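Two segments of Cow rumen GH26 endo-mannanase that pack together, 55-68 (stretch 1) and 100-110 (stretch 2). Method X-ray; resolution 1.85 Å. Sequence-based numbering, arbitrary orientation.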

# COMPACT_ATOMS: atom_id res chain seq x y z
N VAL A 55 15.32 -17.55 19.73
CA VAL A 55 15.67 -18.01 18.39
C VAL A 55 17.14 -17.70 18.06
O VAL A 55 17.72 -16.77 18.62
N LYS A 56 17.72 -18.49 17.15
CA LYS A 56 19.12 -18.31 16.77
C LYS A 56 19.31 -17.11 15.84
O LYS A 56 20.34 -16.44 15.88
N GLU A 57 18.32 -16.86 14.99
CA GLU A 57 18.40 -15.78 14.02
C GLU A 57 17.08 -15.03 13.89
O GLU A 57 16.03 -15.55 14.29
N ASP A 58 17.13 -13.82 13.34
CA ASP A 58 15.93 -13.08 12.99
C ASP A 58 15.07 -13.92 12.05
O ASP A 58 15.59 -14.56 11.14
N GLY A 59 13.76 -13.91 12.27
CA GLY A 59 12.85 -14.67 11.43
C GLY A 59 11.39 -14.33 11.70
O GLY A 59 11.08 -13.64 12.67
N MET A 60 10.51 -14.82 10.84
CA MET A 60 9.08 -14.57 10.97
C MET A 60 8.37 -15.78 11.56
O MET A 60 8.66 -16.92 11.19
N TYR A 61 7.43 -15.53 12.46
CA TYR A 61 6.74 -16.60 13.17
C TYR A 61 5.24 -16.37 13.26
O TYR A 61 4.78 -15.24 13.43
N GLN A 62 4.47 -17.45 13.13
CA GLN A 62 3.02 -17.39 13.17
C GLN A 62 2.50 -17.53 14.60
O GLN A 62 2.90 -18.45 15.33
N PHE A 63 1.62 -16.62 15.00
CA PHE A 63 1.07 -16.64 16.35
C PHE A 63 -0.42 -16.96 16.34
O PHE A 63 -1.21 -16.29 15.68
N THR A 64 -0.78 -18.01 17.06
CA THR A 64 -2.17 -18.45 17.15
C THR A 64 -2.49 -18.76 18.61
O THR A 64 -1.61 -19.13 19.38
N ALA A 65 -3.75 -18.59 19.00
CA ALA A 65 -4.15 -18.90 20.36
C ALA A 65 -5.59 -19.41 20.40
O ALA A 65 -6.43 -19.00 19.60
N LYS A 66 -5.84 -20.32 21.33
CA LYS A 66 -7.20 -20.78 21.60
C LYS A 66 -7.82 -19.82 22.59
O LYS A 66 -7.45 -19.79 23.77
N VAL A 67 -8.76 -19.00 22.12
CA VAL A 67 -9.27 -17.91 22.93
C VAL A 67 -10.78 -17.90 23.07
O VAL A 67 -11.50 -18.67 22.42
N ALA A 68 -11.25 -17.03 23.96
CA ALA A 68 -12.66 -16.70 24.06
C ALA A 68 -12.75 -15.22 24.42
O ALA A 68 -11.78 -14.63 24.87
N PHE A 100 -7.72 -18.28 17.18
CA PHE A 100 -7.63 -16.95 16.59
C PHE A 100 -6.23 -16.70 16.03
O PHE A 100 -5.24 -17.03 16.67
N ASP A 101 -6.18 -16.11 14.84
CA ASP A 101 -4.92 -15.82 14.16
C ASP A 101 -4.40 -14.45 14.59
O ASP A 101 -4.97 -13.42 14.25
N PHE A 102 -3.30 -14.45 15.35
CA PHE A 102 -2.69 -13.21 15.81
C PHE A 102 -1.53 -12.78 14.92
O PHE A 102 -0.68 -12.00 15.34
N GLY A 103 -1.51 -13.29 13.69
CA GLY A 103 -0.60 -12.81 12.66
C GLY A 103 0.81 -13.38 12.66
O GLY A 103 1.19 -14.16 13.53
N MET A 104 1.58 -12.98 11.65
CA MET A 104 2.98 -13.37 11.54
C MET A 104 3.85 -12.18 11.90
O MET A 104 3.71 -11.11 11.32
N HIS A 105 4.75 -12.37 12.85
CA HIS A 105 5.56 -11.26 13.33
C HIS A 105 7.02 -11.65 13.51
O HIS A 105 7.35 -12.82 13.66
N ARG A 106 7.89 -10.65 13.48
CA ARG A 106 9.32 -10.86 13.54
C ARG A 106 9.80 -11.20 14.94
O ARG A 106 9.51 -10.47 15.90
N LEU A 107 10.50 -12.32 15.07
CA LEU A 107 11.27 -12.61 16.26
C LEU A 107 12.73 -12.33 15.95
O LEU A 107 13.22 -12.68 14.88
N ASN A 108 13.42 -11.69 16.89
CA ASN A 108 14.81 -11.33 16.66
C ASN A 108 15.77 -12.22 17.44
O ASN A 108 15.39 -12.83 18.44
N LYS A 109 17.01 -12.30 16.95
CA LYS A 109 18.06 -13.12 17.55
C LYS A 109 18.11 -13.00 19.07
O LYS A 109 18.22 -11.90 19.61
N GLY A 110 18.03 -14.13 19.75
CA GLY A 110 18.04 -14.14 21.20
C GLY A 110 16.64 -14.25 21.80
O GLY A 110 15.74 -14.81 21.19

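The two strands run antiparallel, and the backbone ladder decides which side chains meet. Val55, Tyr61, Ala65, Phe100, His105 and Leu107 send their CB atoms to one face of the sheet, while Met60, Gln62, Thr64, Asp101, Met104 and Arg106 take the other.

The first face is mostly apolar. Leu107 (m, t) sets CD1 over one face of the Tyr61 ring, 3.9 Å from its centroid, and 4.0 Å from Val55 CG1; its CD2 meets the edge of the Phe63 ring, 3.8 Å from Phe63 CZ. Tyr61, Phe63 and His105 all use chi1 m. Farther along, the Phe102 ring (m) receives small groups at its edge: Ala65 CB lies 3.8 Å and Val67 CG1 4.1 Å from Phe102 CE2. Val67 CG2 also reaches Phe100 CB at 3.8 Å.

Between Gln62 and Thr64 the register slips by one, a beta bulge. Gly103 sits here with positive phi, and a CB on it would clash with His105 NE2, which donates to Phe102 O at 2.7 Å.

The opposite face is more polar. Gln62 (t, p) curls so that NE2 donates to Asp101 OD1 at a very short 2.4 Å. That same OD1 accepts from Gly103 N at 2.8 Å, so one carboxylate oxygen serves both the bulge and the neighbouring strand. A water oxygen lies 2.7 Å from Gln62 OE1 and 3.0 Å from Asp101 OD2, placed to bridge the pair. Met60, m throughout, folds its SD to 3.7 Å from Arg106 CB.

At the loop end, polar and charged contacts take over. Extended Arg106 forms a salt bridge through NH2 to Asp58 OD2 (2.8 Å), and its NE donates to Asn108 OD1 (2.8 Å). Asp58 OD1 accepts from Lys109 N at 2.8 Å, while Lys109 NZ donates to Lys56 O, also at 2.8 Å.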

# COMPACT_ATOMS: atom_id res chain seq x y z
CB VAL A 55 14.77 -17.37 17.30
CG1 VAL A 55 13.31 -17.74 17.54
CG2 VAL A 55 14.94 -15.86 17.27
CB LYS A 56 19.66 -19.57 16.08
CG LYS A 56 19.69 -20.81 16.96
CD LYS A 56 20.59 -21.89 16.35
CE LYS A 56 20.53 -23.19 17.15
NZ LYS A 56 21.53 -24.18 16.67
CB GLU A 57 18.82 -16.31 12.64
CG GLU A 57 20.14 -17.07 12.60
CD GLU A 57 21.36 -16.16 12.72
OE1 GLU A 57 22.49 -16.69 12.74
OE2 GLU A 57 21.19 -14.92 12.77
CB ASP A 58 16.27 -11.74 12.33
CG ASP A 58 16.92 -10.76 13.28
OD1 ASP A 58 17.29 -11.15 14.41
OD2 ASP A 58 17.07 -9.58 12.89
CB MET A 60 8.46 -14.19 9.63
CG MET A 60 9.02 -12.91 9.03
SD MET A 60 8.67 -11.47 10.06
CE MET A 60 6.91 -11.28 9.80
CB TYR A 61 7.35 -16.78 14.56
CG TYR A 61 8.73 -17.37 14.53
CD1 TYR A 61 9.85 -16.57 14.34
CD2 TYR A 61 8.92 -18.74 14.66
CE1 TYR A 61 11.12 -17.12 14.29
CE2 TYR A 61 10.19 -19.30 14.61
CZ TYR A 61 11.28 -18.48 14.43
OH TYR A 61 12.54 -19.03 14.38
CB GLN A 62 2.42 -18.48 12.28
CG GLN A 62 0.91 -18.64 12.42
CD GLN A 62 0.15 -17.44 11.89
OE1 GLN A 62 0.43 -16.95 10.80
NE2 GLN A 62 -0.82 -16.97 12.66
CB PHE A 63 1.32 -15.29 17.04
CG PHE A 63 2.77 -15.00 17.27
CD1 PHE A 63 3.55 -14.46 16.25
CD2 PHE A 63 3.37 -15.28 18.49
CE1 PHE A 63 4.89 -14.20 16.45
CE2 PHE A 63 4.71 -15.02 18.69
CZ PHE A 63 5.47 -14.48 17.68
CB THR A 64 -2.42 -19.69 16.28
OG1 THR A 64 -1.83 -19.49 14.99
CG2 THR A 64 -3.91 -19.95 16.11
CB ALA A 65 -3.99 -17.68 21.26
CB LYS A 66 -7.20 -22.21 22.15
CG LYS A 66 -8.58 -22.83 22.24
CD LYS A 66 -8.99 -23.42 20.90
CE LYS A 66 -8.09 -24.59 20.52
NZ LYS A 66 -8.47 -25.18 19.21
CB VAL A 67 -8.85 -16.54 22.35
CG1 VAL A 67 -7.34 -16.49 22.14
CG2 VAL A 67 -9.59 -16.27 21.05
CB ALA A 68 -13.35 -17.55 25.11
CB PHE A 100 -8.00 -15.86 17.61
CG PHE A 100 -8.11 -14.49 17.01
CD1 PHE A 100 -9.30 -14.07 16.43
CD2 PHE A 100 -7.03 -13.63 17.00
CE1 PHE A 100 -9.41 -12.82 15.87
CE2 PHE A 100 -7.13 -12.37 16.44
CZ PHE A 100 -8.33 -11.96 15.87
CB ASP A 101 -5.13 -15.88 12.64
CG ASP A 101 -3.87 -15.54 11.84
OD1 ASP A 101 -2.76 -15.51 12.42
OD2 ASP A 101 -4.00 -15.32 10.62
CB PHE A 102 -2.21 -13.36 17.26
CG PHE A 102 -3.31 -13.24 18.28
CD1 PHE A 102 -3.87 -12.00 18.57
CD2 PHE A 102 -3.79 -14.35 18.95
CE1 PHE A 102 -4.88 -11.88 19.51
CE2 PHE A 102 -4.80 -14.24 19.89
CZ PHE A 102 -5.35 -13.00 20.17
CB MET A 104 3.32 -13.85 10.13
CG MET A 104 2.17 -14.51 9.39
SD MET A 104 2.64 -14.87 7.69
CE MET A 104 1.07 -15.40 7.01
CB HIS A 105 4.97 -10.71 14.62
CG HIS A 105 3.52 -10.39 14.52
ND1 HIS A 105 3.03 -9.38 13.71
CD2 HIS A 105 2.43 -10.96 15.10
CE1 HIS A 105 1.72 -9.34 13.81
NE2 HIS A 105 1.33 -10.29 14.64
CB ARG A 106 10.05 -9.63 13.01
CG ARG A 106 11.56 -9.72 12.99
CD ARG A 106 12.13 -8.55 12.19
NE ARG A 106 13.58 -8.45 12.26
CZ ARG A 106 14.30 -7.60 11.54
NH1 ARG A 106 13.69 -6.78 10.68
NH2 ARG A 106 15.62 -7.57 11.66
CB LEU A 107 11.09 -14.05 16.72
CG LEU A 107 9.69 -14.48 17.17
CD1 LEU A 107 9.74 -15.86 17.78
CD2 LEU A 107 9.10 -13.48 18.15
CB ASN A 108 15.03 -9.86 17.01
CG ASN A 108 14.36 -8.92 16.03
OD1 ASN A 108 14.51 -9.08 14.81
ND2 ASN A 108 13.59 -7.97 16.53
CB LYS A 109 19.41 -12.75 16.94
CG LYS A 109 20.58 -13.57 17.46
CD LYS A 109 21.87 -13.17 16.76
CE LYS A 109 23.02 -14.07 17.18
NZ LYS A 109 22.77 -15.50 16.82
O HOH W 1 -1.20 -15.32 9.47